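Local coordinates for protein voltage-sensor containing phosphatase (Ciona intestinalis, PDB 3V0D) that probably dephosphorylates membrane phosphoinositides through a PTEN-like phosphatase domain paired with a C2 domain, under the control of a voltage sensor, at residues Val207-Ile212 and Asp254-Glu259; His303-Arg308 and Thr328-Phe333. The protein carries 1 engineered substitution. All coordinates share one frame; numbering follows the deposited sequence.

Contact 1: Val207-Ile212 and Asp254-Glu259; sequences VTITAI and DCVTCE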
# COMPACT_ATOMS: atom_id res chain seq x y z
N VAL A 207 -12.34 -1.39 19.18
CA VAL A 207 -12.05 -2.30 18.09
C VAL A 207 -12.89 -3.55 18.29
O VAL A 207 -12.98 -4.06 19.41
CB VAL A 207 -10.52 -2.59 17.94
CG1 VAL A 207 -9.86 -3.12 19.26
CG2 VAL A 207 -10.25 -3.52 16.76
N THR A 208 -13.50 -4.02 17.20
CA THR A 208 -14.36 -5.19 17.21
C THR A 208 -13.87 -6.13 16.13
O THR A 208 -13.70 -5.70 14.99
CB THR A 208 -15.82 -4.79 16.93
OG1 THR A 208 -16.20 -3.82 17.92
CG2 THR A 208 -16.76 -5.99 17.00
N ILE A 209 -13.66 -7.40 16.49
CA ILE A 209 -13.21 -8.40 15.54
C ILE A 209 -14.22 -9.54 15.54
O ILE A 209 -14.48 -10.15 16.58
CB ILE A 209 -11.82 -8.94 15.89
CG1 ILE A 209 -10.82 -7.79 16.09
CG2 ILE A 209 -11.35 -9.94 14.84
CD1 ILE A 209 -9.43 -8.22 16.56
N THR A 210 -14.77 -9.82 14.36
CA THR A 210 -15.72 -10.92 14.18
C THR A 210 -15.04 -12.15 13.62
O THR A 210 -13.98 -12.05 13.01
CB THR A 210 -16.87 -10.49 13.24
OG1 THR A 210 -16.33 -10.17 11.95
CG2 THR A 210 -17.62 -9.30 13.84
N ALA A 211 -15.66 -13.32 13.84
CA ALA A 211 -15.10 -14.61 13.43
C ALA A 211 -13.77 -14.86 14.11
O ALA A 211 -12.79 -15.25 13.47
CB ALA A 211 -15.04 -14.79 11.90
N ILE A 212 -13.77 -14.75 15.43
CA ILE A 212 -12.52 -14.88 16.18
C ILE A 212 -12.12 -16.34 16.43
O ILE A 212 -10.94 -16.63 16.61
CB ILE A 212 -12.58 -14.03 17.48
CG1 ILE A 212 -11.19 -13.84 18.12
CG2 ILE A 212 -13.57 -14.61 18.51
CD1 ILE A 212 -10.26 -12.96 17.30
N ASP A 254 -19.31 -15.10 18.46
CA ASP A 254 -17.97 -15.37 17.91
C ASP A 254 -17.20 -14.08 17.62
O ASP A 254 -16.65 -13.89 16.53
CB ASP A 254 -18.08 -16.26 16.65
CG ASP A 254 -16.74 -16.81 16.19
OD1 ASP A 254 -16.64 -17.23 15.02
OD2 ASP A 254 -15.78 -16.83 16.99
N CYS A 255 -17.14 -13.21 18.63
CA CYS A 255 -16.56 -11.87 18.43
C CYS A 255 -15.89 -11.36 19.69
O CYS A 255 -16.20 -11.77 20.82
CB CYS A 255 -17.53 -10.85 17.89
SG CYS A 255 -18.76 -10.45 19.08
N VAL A 256 -14.91 -10.49 19.47
CA VAL A 256 -14.33 -9.74 20.58
C VAL A 256 -14.56 -8.26 20.33
O VAL A 256 -14.54 -7.78 19.19
CB VAL A 256 -12.83 -10.01 20.82
CG1 VAL A 256 -12.57 -11.40 21.35
CG2 VAL A 256 -12.06 -9.76 19.61
N THR A 257 -14.84 -7.57 21.43
CA THR A 257 -15.00 -6.15 21.45
C THR A 257 -14.02 -5.60 22.51
O THR A 257 -13.97 -6.12 23.62
CB THR A 257 -16.47 -5.82 21.76
OG1 THR A 257 -17.32 -6.62 20.93
CG2 THR A 257 -16.73 -4.39 21.49
N CYS A 258 -13.28 -4.57 22.17
CA CYS A 258 -12.30 -4.02 23.07
C CYS A 258 -12.41 -2.52 23.12
O CYS A 258 -12.30 -1.87 22.09
CB CYS A 258 -10.93 -4.53 22.60
SG CYS A 258 -9.71 -4.45 23.82
N GLU A 259 -12.66 -1.98 24.31
CA GLU A 259 -12.59 -0.56 24.49
C GLU A 259 -11.14 -0.14 24.42
O GLU A 259 -10.29 -0.75 25.07
CB GLU A 259 -13.17 -0.18 25.83
CG GLU A 259 -13.08 1.30 26.08
CD GLU A 259 -13.50 1.70 27.46
OE1 GLU A 259 -14.05 0.86 28.20
OE2 GLU A 259 -13.27 2.88 27.80
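Val207 and Cys258 open an antiparallel strand pairing that runs to Thr210 and Cys255, the axes of 207-210 and 255-259 approaching to 4.8 Å at 174°. Val207 and Cys258 bond in both directions, as do Ile209 and Val256; in the second pair N of Ile209 reaches O of Val256 at 2.9 Å, and the return bond has the same length. Thr208-Thr257 and Thr210-Cys255 are the non-hydrogen-bonded pairs between and beyond them.

On the face carrying Val207, Ile209, Val256 and Cys258 the contact is apolar, made by carbon atoms. CG1 of Val207 sits between its own backbone N and carbonyl carbon (chi1 54°), where it meets CB of Cys258 at 3.8 Å. CG2 of Val256 lies 3.8 Å from CB of Ile209, while its other methyl is turned to CG1 of Ile212. Met225 and Leu223 of the opposing sheet cover Val207, Ile209 and Ile212. On the other face Thr208 and Thr257, the latter in the conformer modelled here, stand side by side, pointing the same way.

At the 210-212 turn the contact passes to Asp254. Its backbone O accepts a 3.2 Å bond from N of Ile212, the donor standing 48° out of the carbonyl plane. Its carboxylate crosses the Ile212 side chain, OD2 coming 3.5 Å from CG2. OD2 accepts a hydrogen bond from N of Gln213, and OD1 forms a salt bridge with Arg324. With Cys255, Asp254 faces Asp250 in a G1 beta bulge of the adjoining hairpin.

Apolar groups thus face the interior of the C2 sandwich, whereas the turn at Asp254 is joined by polar bonds; the arginine probably favours the ionised carboxylate and, with the backbone N-H of Gln213, restricts its rotation.

Contact 2: His303-Arg308 and Thr328-Phe333; sequences HVTLKR and TVKLTF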
# COMPACT_ATOMS: atom_id res chain seq x y z
N HIS A 303 -17.09 5.15 12.40
CA HIS A 303 -16.35 3.88 12.36
C HIS A 303 -15.84 3.58 10.97
O HIS A 303 -16.28 4.20 9.98
CB HIS A 303 -17.24 2.71 12.82
CG HIS A 303 -18.39 2.45 11.90
ND1 HIS A 303 -18.40 1.45 10.95
CD2 HIS A 303 -19.55 3.11 11.77
CE1 HIS A 303 -19.54 1.49 10.29
NE2 HIS A 303 -20.26 2.49 10.77
N VAL A 304 -14.92 2.63 10.89
CA VAL A 304 -14.55 2.01 9.63
C VAL A 304 -14.55 0.51 9.86
O VAL A 304 -13.96 0.01 10.84
CB VAL A 304 -13.21 2.53 9.04
CG1 VAL A 304 -12.03 2.24 9.95
CG2 VAL A 304 -12.99 1.98 7.64
N THR A 305 -15.23 -0.21 8.98
CA THR A 305 -15.28 -1.65 9.02
C THR A 305 -14.60 -2.20 7.79
O THR A 305 -14.89 -1.77 6.68
CB THR A 305 -16.73 -2.15 9.11
OG1 THR A 305 -17.32 -1.62 10.29
CG2 THR A 305 -16.80 -3.66 9.16
N LEU A 306 -13.70 -3.14 8.00
CA LEU A 306 -12.97 -3.78 6.93
C LEU A 306 -13.30 -5.27 6.89
O LEU A 306 -13.21 -5.97 7.90
CB LEU A 306 -11.46 -3.56 7.09
CG LEU A 306 -11.06 -2.09 7.12
CD1 LEU A 306 -9.56 -2.00 7.24
CD2 LEU A 306 -11.49 -1.40 5.84
N LYS A 307 -13.70 -5.73 5.71
CA LYS A 307 -13.90 -7.15 5.53
C LYS A 307 -12.58 -7.87 5.27
O LYS A 307 -11.53 -7.25 5.12
CB LYS A 307 -14.92 -7.43 4.42
CG LYS A 307 -16.21 -6.64 4.54
CD LYS A 307 -17.16 -7.02 3.40
CE LYS A 307 -17.88 -5.84 2.79
NZ LYS A 307 -18.49 -6.23 1.49
N ARG A 308 -12.62 -9.20 5.24
CA ARG A 308 -11.40 -10.00 5.14
C ARG A 308 -10.51 -9.54 3.99
O ARG A 308 -9.30 -9.37 4.14
CB ARG A 308 -11.76 -11.48 4.98
CG ARG A 308 -10.57 -12.40 4.80
CD ARG A 308 -10.98 -13.85 4.70
NE ARG A 308 -11.74 -14.09 3.48
CZ ARG A 308 -12.34 -15.24 3.18
NH1 ARG A 308 -12.24 -16.30 4.01
NH2 ARG A 308 -13.01 -15.35 2.04
N THR A 328 -13.94 -9.82 10.15
CA THR A 328 -13.94 -8.37 9.93
C THR A 328 -13.29 -7.68 11.11
O THR A 328 -13.29 -8.22 12.23
CB THR A 328 -15.38 -7.76 9.71
OG1 THR A 328 -16.10 -7.72 10.95
CG2 THR A 328 -16.17 -8.50 8.66
N VAL A 329 -12.77 -6.48 10.87
CA VAL A 329 -12.27 -5.61 11.93
C VAL A 329 -12.95 -4.26 11.77
O VAL A 329 -12.96 -3.70 10.68
CB VAL A 329 -10.74 -5.45 11.85
CG1 VAL A 329 -10.26 -4.50 12.97
CG2 VAL A 329 -10.04 -6.82 11.99
N LYS A 330 -13.53 -3.76 12.86
CA LYS A 330 -14.18 -2.45 12.91
C LYS A 330 -13.48 -1.58 13.96
O LYS A 330 -13.36 -2.00 15.12
CB LYS A 330 -15.66 -2.60 13.26
CG LYS A 330 -16.35 -1.27 13.48
CD LYS A 330 -17.82 -1.41 13.75
CE LYS A 330 -18.08 -1.91 15.14
NZ LYS A 330 -19.53 -1.77 15.43
N LEU A 331 -13.05 -0.38 13.56
CA LEU A 331 -12.63 0.63 14.51
C LEU A 331 -13.76 1.60 14.75
O LEU A 331 -14.40 2.06 13.78
CB LEU A 331 -11.42 1.43 14.01
CG LEU A 331 -10.18 0.61 13.70
CD1 LEU A 331 -9.08 1.53 13.17
CD2 LEU A 331 -9.70 -0.13 14.93
N THR A 332 -14.02 1.90 16.01
CA THR A 332 -14.95 2.95 16.40
C THR A 332 -14.14 4.18 16.79
O THR A 332 -13.09 4.06 17.44
CB THR A 332 -15.81 2.45 17.58
OG1 THR A 332 -16.49 1.26 17.17
CG2 THR A 332 -16.81 3.50 18.06
N PHE A 333 -14.66 5.36 16.43
CA PHE A 333 -13.95 6.63 16.65
C PHE A 333 -14.80 7.62 17.43
O PHE A 333 -16.03 7.61 17.32
CB PHE A 333 -13.68 7.33 15.30
CG PHE A 333 -12.85 6.52 14.34
CD1 PHE A 333 -13.41 6.00 13.19
CD2 PHE A 333 -11.50 6.30 14.58
CE1 PHE A 333 -12.65 5.28 12.28
CE2 PHE A 333 -10.71 5.58 13.68
CZ PHE A 333 -11.30 5.06 12.53
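Thr305 OG1 rests against the aliphatic stem of Lys330, 3.4 Å from CG and nearly as close to CB and CD. The two residues form a non-hydrogen-bonded pair with CA atoms 4.1 Å apart, and their side chains lie at a slant to each other. CG of Lys330 is anti to the backbone N (chi1 173°), which brings it beside that hydroxyl. The imidazole of His303 adds a looser contact, ND1 lying 4.0 Å from CD of Lys330, and ND1 also shares a weak 3.3 Å hydrogen bond with OG1 of Thr305. On the other face, CG1 of Val304 touches CE1 and CZ of Phe333, each at 3.9 Å.

Antiparallel backbone pairing sets this pattern: Val304 bonds reciprocally with Leu331 and Leu306 with Val329, and N of Leu306 makes a nearly straight 2.8 Å bond to O of Val329 (170° at the hydrogen). Strand 303-307 is an outermost strand of the five-stranded sheet in the PTEN-type C2 beta sandwich, and 328-335 is its sole neighbour within that sheet.

Farther out, Phe292 of the facing sheet touches Leu306, Val329 and Leu331, while the rings of Phe294 and Phe333 meet with planes at about 45°. CB of Thr328 lies 3.3 Å from O of Leu306, and its OG1 is hydrogen-bonded to OG1 of Thr210.

How the contacts relate
Contacts 1 and 2 belong to one antiparallel sheet and meet where strand 202-210 lies beside strand 328-335; their centres are 10 Å apart. Four of the sheet's five strands take part, in the order 255-260, 202-210, 328-335, 303-307; strands 202-210 and 328-335 each belong to one contact and also bond to each other. At this seam O of Thr208 is 2.9 Å from N of Lys330. OG1 of Thr210 lies 2.7 Å from OG1 of Thr328, a probable hydrogen bond. On the opposite face Val207 packs against Val329 and Leu331. Both contacts are packing within the PTEN-type C2 domain, and neither includes a ligand or an identified catalytic residue.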